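Local coordinates for protein acyl-CoA thioesterase II TesB2 (PDB 3U0A) that probably hydrolyses fatty acyl-CoA thioesters to free fatty acids and coenzyme A, as a double-hotdog thioesterase of lipid metabolism, at residues 57-62 and 225-230; 86-91 and 110-115. All coordinates share one frame; numbering follows the deposited sequence.

Interaction 1 (57-62 and 225-230)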
loop_
_atom_site.group_PDB
_atom_site.type_symbol
_atom_site.label_atom_id
_atom_site.label_comp_id
_atom_site.label_asym_id
_atom_site.label_seq_id
_atom_site.Cartn_x
_atom_site.Cartn_y
_atom_site.Cartn_z
ATOM N N TYR A 57 7.826 10.554 17.954
ATOM C CA TYR A 57 7.354 9.552 17.020
ATOM C C TYR A 57 7.484 10.084 15.618
ATOM O O TYR A 57 6.975 11.160 15.309
ATOM C CB TYR A 57 5.893 9.211 17.251
ATOM C CG TYR A 57 5.519 8.802 18.652
ATOM C CD1 TYR A 57 5.454 9.738 19.663
ATOM C CD2 TYR A 57 5.156 7.492 18.946
ATOM C CE1 TYR A 57 5.069 9.396 20.930
ATOM C CE2 TYR A 57 4.752 7.133 20.206
ATOM C CZ TYR A 57 4.718 8.092 21.204
ATOM O OH TYR A 57 4.324 7.755 22.492
ATOM N N GLN A 58 8.145 9.322 14.757
ATOM C CA GLN A 58 8.397 9.776 13.394
ATOM C C GLN A 58 7.598 8.921 12.445
ATOM O O GLN A 58 7.467 7.738 12.665
ATOM C CB GLN A 58 9.899 9.724 13.057
ATOM C CG GLN A 58 10.768 10.603 13.967
ATOM C CD GLN A 58 10.804 12.089 13.538
ATOM O OE1 GLN A 58 11.536 12.438 12.585
ATOM N NE2 GLN A 58 10.009 12.989 14.249
ATOM N N VAL A 59 7.095 9.537 11.387
ATOM C CA VAL A 59 6.268 8.856 10.419
ATOM C C VAL A 59 6.995 7.702 9.746
ATOM O O VAL A 59 8.190 7.757 9.534
ATOM C CB VAL A 59 5.744 9.846 9.338
ATOM C CG1 VAL A 59 6.890 10.342 8.446
ATOM C CG2 VAL A 59 4.583 9.222 8.550
ATOM N N HIS A 60 6.253 6.650 9.434
ATOM C CA HIS A 60 6.809 5.482 8.757
ATOM C C HIS A 60 5.916 4.870 7.706
ATOM O O HIS A 60 6.403 4.049 6.902
ATOM C CB HIS A 60 7.201 4.396 9.783
ATOM C CG HIS A 60 6.036 3.773 10.486
ATOM N ND1 HIS A 60 5.326 2.775 9.955
ATOM C CD2 HIS A 60 5.479 4.039 11.728
ATOM C CE1 HIS A 60 4.363 2.413 10.809
ATOM N NE2 HIS A 60 4.452 3.199 11.897
ATOM N N SER A 61 4.614 5.172 7.737
ATOM C CA SER A 61 3.741 4.732 6.658
ATOM C C SER A 61 2.571 5.659 6.466
ATOM O O SER A 61 2.299 6.461 7.316
ATOM C CB SER A 61 3.293 3.282 6.824
ATOM O OG SER A 61 2.396 3.126 7.884
ATOM N N LEU A 62 1.947 5.596 5.298
ATOM C CA LEU A 62 0.733 6.331 5.032
ATOM C C LEU A 62 0.047 5.687 3.892
ATOM O O LEU A 62 0.685 5.019 3.068
ATOM C CB LEU A 62 0.973 7.810 4.737
ATOM C CG LEU A 62 1.794 8.216 3.524
ATOM C CD1 LEU A 62 1.003 7.957 2.257
ATOM C CD2 LEU A 62 2.230 9.675 3.632
ATOM N N MET A 225 2.633 4.411 1.095
ATOM C CA MET A 225 4.093 4.653 1.212
ATOM C C MET A 225 4.660 4.186 2.542
ATOM O O MET A 225 3.954 4.145 3.554
ATOM C CB MET A 225 4.417 6.126 1.034
ATOM C CG MET A 225 3.962 6.706 -0.293
ATOM S SD MET A 225 4.323 8.454 -0.452
ATOM C CE MET A 225 3.464 8.782 -2.016
ATOM N N TRP A 226 5.945 3.817 2.522
ATOM C CA TRP A 226 6.626 3.348 3.715
ATOM C C TRP A 226 7.957 3.983 3.765
ATOM O O TRP A 226 8.733 3.840 2.843
ATOM C CB TRP A 226 6.734 1.822 3.706
ATOM C CG TRP A 226 5.380 1.111 3.742
ATOM C CD1 TRP A 226 4.682 0.668 4.848
ATOM C CD2 TRP A 226 4.549 0.737 2.620
ATOM N NE1 TRP A 226 3.510 0.075 4.495
ATOM C CE2 TRP A 226 3.360 0.103 3.176
ATOM C CE3 TRP A 226 4.657 0.863 1.251
ATOM C CZ2 TRP A 226 2.351 -0.383 2.377
ATOM C CZ3 TRP A 226 3.615 0.370 0.449
ATOM C CH2 TRP A 226 2.498 -0.245 1.009
ATOM N N PHE A 227 8.230 4.706 4.837
ATOM C CA PHE A 227 9.437 5.528 4.941
ATOM C C PHE A 227 10.376 4.846 5.881
ATOM O O PHE A 227 10.188 4.891 7.081
ATOM C CB PHE A 227 9.082 6.931 5.427
ATOM C CG PHE A 227 8.010 7.568 4.619
ATOM C CD1 PHE A 227 8.250 7.944 3.313
ATOM C CD2 PHE A 227 6.745 7.744 5.130
ATOM C CE1 PHE A 227 7.255 8.514 2.543
ATOM C CE2 PHE A 227 5.750 8.312 4.361
ATOM C CZ PHE A 227 6.005 8.703 3.069
ATOM N N MET A 228 11.375 4.180 5.324
ATOM C CA MET A 228 12.205 3.245 6.101
ATOM C C MET A 228 13.496 3.848 6.718
ATOM O O MET A 228 13.821 3.551 7.846
ATOM C CB MET A 228 12.581 2.039 5.233
ATOM C CG MET A 228 11.483 1.020 4.990
ATOM S SD MET A 228 10.866 0.876 3.280
ATOM C CE MET A 228 12.338 0.966 2.279
ATOM N N ARG A 229 14.250 4.653 5.974
ATOM C CA ARG A 229 15.547 5.168 6.465
ATOM C C ARG A 229 15.672 6.615 6.078
ATOM O O ARG A 229 15.034 7.071 5.133
ATOM C CB ARG A 229 16.724 4.390 5.862
ATOM C CG ARG A 229 16.839 2.966 6.363
ATOM C CD ARG A 229 17.712 2.138 5.436
ATOM N NE ARG A 229 17.699 0.719 5.796
ATOM C CZ ARG A 229 16.903 -0.222 5.272
ATOM N NH1 ARG A 229 16.018 0.045 4.308
ATOM N NH2 ARG A 229 16.992 -1.462 5.731
ATOM N N GLY A 230 16.493 7.341 6.803
ATOM C CA GLY A 230 16.730 8.738 6.482
ATOM C C GLY A 230 17.482 8.928 5.178
ATOM O O GLY A 230 18.327 8.102 4.790
#
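Leu62 carries its CG between the backbone N and the carbonyl carbon, the crowded position (chi1 62°), whereas Phe227 holds its CG anti to the carbonyl carbon (chi1 -52°). Set this way, the branched end of Leu62 crosses obliquely to the phenyl ring, and CD2 of Leu62 comes to the ring edge, close to its plane, 3.8 Å from CE2 of Phe227. The other methyl, CD1, lies against CB of Met225, the two side chains running side by side. Val59 CG1 approaches the same ring obliquely, 4.2 Å from Phe227 CD2. Helix 186-200 covers this apolar face: Ile190 touches Val59 and Phe227, and Ala194 touches Met225, whose extended chain leads away from Leu62. Here strands 58-66 and 217-227, one from each hotdog domain, pair antiparallel and join the two halves of the double hotdog. Leu62 and Met225 form a hydrogen-bonded pair, with Met225 N 2.8 Å from Leu62 O and Leu62 N 3.0 Å from Met225 O, both donors in the carbonyl planes. Phe227 N also bonds to His60 O, at 2.8 Å, but stands 51° above that carbonyl's plane, not on a lone pair. Ser61 and Trp226, the non-hydrogen-bonded pair, point to the opposite face, where Ser61 CB meets Trp226 CD1 at 3.6 Å. A small side chain fits beside the indole, and its hydroxyl bonds to Tyr65 of the second subunit. Trp226 NE1 donates to Asp222 of that subunit, and His60 ND1 bonds to its Glu271.

Interaction 2 (86-91 and 110-115). With SO4 (sulfate ion), chain I.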
loop_
_atom_site.group_PDB
_atom_site.type_symbol
_atom_site.label_atom_id
_atom_site.label_comp_id
_atom_site.label_asym_id
_atom_site.label_seq_id
_atom_site.Cartn_x
_atom_site.Cartn_y
_atom_site.Cartn_z
ATOM N N GLY A 86 -0.452 5.491 21.542
ATOM C CA GLY A 86 0.117 4.520 22.457
ATOM C C GLY A 86 1.544 4.867 22.795
ATOM O O GLY A 86 2.004 5.981 22.534
ATOM N N GLY A 87 2.251 3.900 23.365
ATOM C CA GLY A 87 3.614 4.109 23.846
ATOM C C GLY A 87 4.686 4.130 22.767
ATOM O O GLY A 87 5.682 4.821 22.916
ATOM N N SER A 88 4.474 3.353 21.709
ATOM C CA SER A 88 5.436 3.200 20.612
ATOM C C SER A 88 4.902 3.723 19.295
ATOM O O SER A 88 5.676 4.179 18.458
ATOM C CB SER A 88 5.798 1.720 20.404
ATOM O OG SER A 88 6.572 1.245 21.486
ATOM N N PHE A 89 3.589 3.631 19.111
ATOM C CA PHE A 89 2.974 4.003 17.873
ATOM C C PHE A 89 1.833 5.027 18.093
ATOM O O PHE A 89 1.047 4.937 19.058
ATOM C CB PHE A 89 2.438 2.746 17.175
ATOM C CG PHE A 89 3.520 1.843 16.600
ATOM C CD1 PHE A 89 4.138 0.894 17.395
ATOM C CD2 PHE A 89 3.905 1.939 15.258
ATOM C CE1 PHE A 89 5.115 0.077 16.889
ATOM C CE2 PHE A 89 4.898 1.114 14.752
ATOM C CZ PHE A 89 5.496 0.178 15.576
ATOM N N VAL A 90 1.752 6.003 17.195
ATOM C CA VAL A 90 0.639 6.917 17.147
ATOM C C VAL A 90 0.055 6.810 15.741
ATOM O O VAL A 90 0.782 6.636 14.755
ATOM C CB VAL A 90 1.101 8.348 17.494
ATOM C CG1 VAL A 90 0.072 9.379 17.094
ATOM C CG2 VAL A 90 1.427 8.474 18.988
ATOM N N THR A 91 -1.269 6.853 15.637
ATOM C CA THR A 91 -1.918 6.782 14.325
ATOM C C THR A 91 -2.832 7.967 14.140
ATOM O O THR A 91 -3.528 8.329 15.068
ATOM C CB THR A 91 -2.765 5.490 14.168
ATOM O OG1 THR A 91 -1.973 4.337 14.516
ATOM C CG2 THR A 91 -3.273 5.349 12.737
ATOM N N PHE A 110 2.991 6.605 13.087
ATOM C CA PHE A 110 4.183 7.206 13.669
ATOM C C PHE A 110 4.761 6.309 14.813
ATOM O O PHE A 110 4.019 5.778 15.648
ATOM C CB PHE A 110 3.834 8.610 14.198
ATOM C CG PHE A 110 3.188 9.517 13.169
ATOM C CD1 PHE A 110 1.912 9.273 12.716
ATOM C CD2 PHE A 110 3.863 10.619 12.672
ATOM C CE1 PHE A 110 1.318 10.085 11.777
ATOM C CE2 PHE A 110 3.274 11.449 11.716
ATOM C CZ PHE A 110 1.996 11.176 11.264
ATOM N N GLN A 111 6.081 6.138 14.834
ATOM C CA GLN A 111 6.729 5.253 15.791
ATOM C C GLN A 111 7.918 5.907 16.415
ATOM O O GLN A 111 8.609 6.694 15.788
ATOM C CB GLN A 111 7.181 3.967 15.097
ATOM C CG GLN A 111 7.837 2.912 16.002
ATOM C CD GLN A 111 8.586 1.832 15.226
ATOM O OE1 GLN A 111 8.991 2.048 14.106
ATOM N NE2 GLN A 111 8.758 0.666 15.828
ATOM N N THR A 112 8.198 5.528 17.648
ATOM C CA THR A 112 9.453 5.940 18.290
ATOM C C THR A 112 10.682 5.184 17.719
ATOM O O THR A 112 10.579 4.213 16.965
ATOM C CB THR A 112 9.403 5.809 19.834
ATOM O OG1 THR A 112 8.970 4.499 20.184
ATOM C CG2 THR A 112 8.470 6.809 20.440
ATOM N N ALA A 113 11.862 5.678 18.071
ATOM C CA ALA A 113 13.104 5.016 17.680
ATOM C C ALA A 113 13.239 3.725 18.469
ATOM O O ALA A 113 13.292 3.756 19.675
ATOM C CB ALA A 113 14.310 5.930 17.921
ATOM N N GLN A 114 13.243 2.600 17.769
ATOM C CA GLN A 114 13.413 1.301 18.401
ATOM C C GLN A 114 14.284 0.403 17.508
ATOM O O GLN A 114 14.822 0.868 16.513
ATOM C CB GLN A 114 12.039 0.678 18.665
ATOM C CG GLN A 114 11.036 1.678 19.233
ATOM C CD GLN A 114 9.751 1.037 19.740
ATOM O OE1 GLN A 114 9.017 0.364 18.980
ATOM N NE2 GLN A 114 9.454 1.260 21.029
ATOM N N ASN A 115 14.396 -0.882 17.849
ATOM C CA ASN A 115 15.345 -1.782 17.179
ATOM C C ASN A 115 14.727 -3.117 16.760
ATOM O O ASN A 115 13.697 -3.522 17.276
ATOM C CB ASN A 115 16.575 -2.014 18.091
ATOM C CG ASN A 115 17.154 -0.703 18.635
ATOM O OD1 ASN A 115 16.982 -0.367 19.832
ATOM N ND2 ASN A 115 17.818 0.076 17.743
HETATM S S SO4 I . 3.801 -1.162 22.205
HETATM O O1 SO4 I . 3.592 -2.495 22.871
HETATM O O2 SO4 I . 4.379 -1.427 20.825
HETATM O O3 SO4 I . 2.489 -0.462 22.009
HETATM O O4 SO4 I . 4.663 -0.331 23.132
#
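Phe89 presents one face of its ring to the aliphatic chain of Gln111, whose CG lies 3.8 Å from the ring centroid in a CH-pi contact. Glutamine suits the place because it has methylenes for the ring face and an amide that can both donate and accept. With CG anti to the backbone N (chi1 -178°) and the chain extended, it lies along the ring and its amide reaches the far rim. There NE2 of Gln111 is 3.3 Å from CZ of Phe89, and the amide plane is turned 23° from the ring. Both ends of that amide are held: NE2 donates to OE1 of Gln114 at 3.2 Å, on a lone pair, and OE1 accepts from Arg250 of the second subunit. Gln114, also extended, uses its own NE2 to reach OG of Ser88 at 2.9 Å, tilted 27° out of its amide plane. The Ser88 hydroxyl in turn donates to O4 of a sulfate, 3.0 Å from OG, an ion probably taken from the crystallisation liquor and bound as well by Arg275 of the second subunit. That arginine also bonds to OE1 of Gln114, so positive charge probably draws sulfate and amide together here. On the opposite face Val90 and Phe110 form a hydrogen-bonded pair, with Phe110 N 2.8 Å from Val90 O and nearly along the C=O axis; the apolar ring of Phe110 continues onto helix 34-51. Thr112 N donates to Ser88 O, 3.0 Å away and in the carbonyl plane. These are the open ends of the antiparallel beta hairpin of strands 89-98 and 101-111, part of the N-terminal hotdog domain.

Overall arrangement
The centre of interaction 1 lies about 12 Å from the centre of the chain and the contact is buried; that of interaction 2 lies about 22 Å from it, only partly buried. Interaction 2 joins the strands of a hairpin in the N-terminal hotdog domain; its strand 101-111 neighbours strand 58-66, from which interaction 1 carries the strand order to the C-terminal domain. Gln58 N and Gln111 O, 2.9 Å apart, probably share a hydrogen bond, and His60 packs on Phe89. Both contacts have an apolar face toward a helix and another toward the second subunit. Across interaction 1 all hydrogen bonds are backbone; interaction 2 adds an amide-hydroxyl bond and a sulfate.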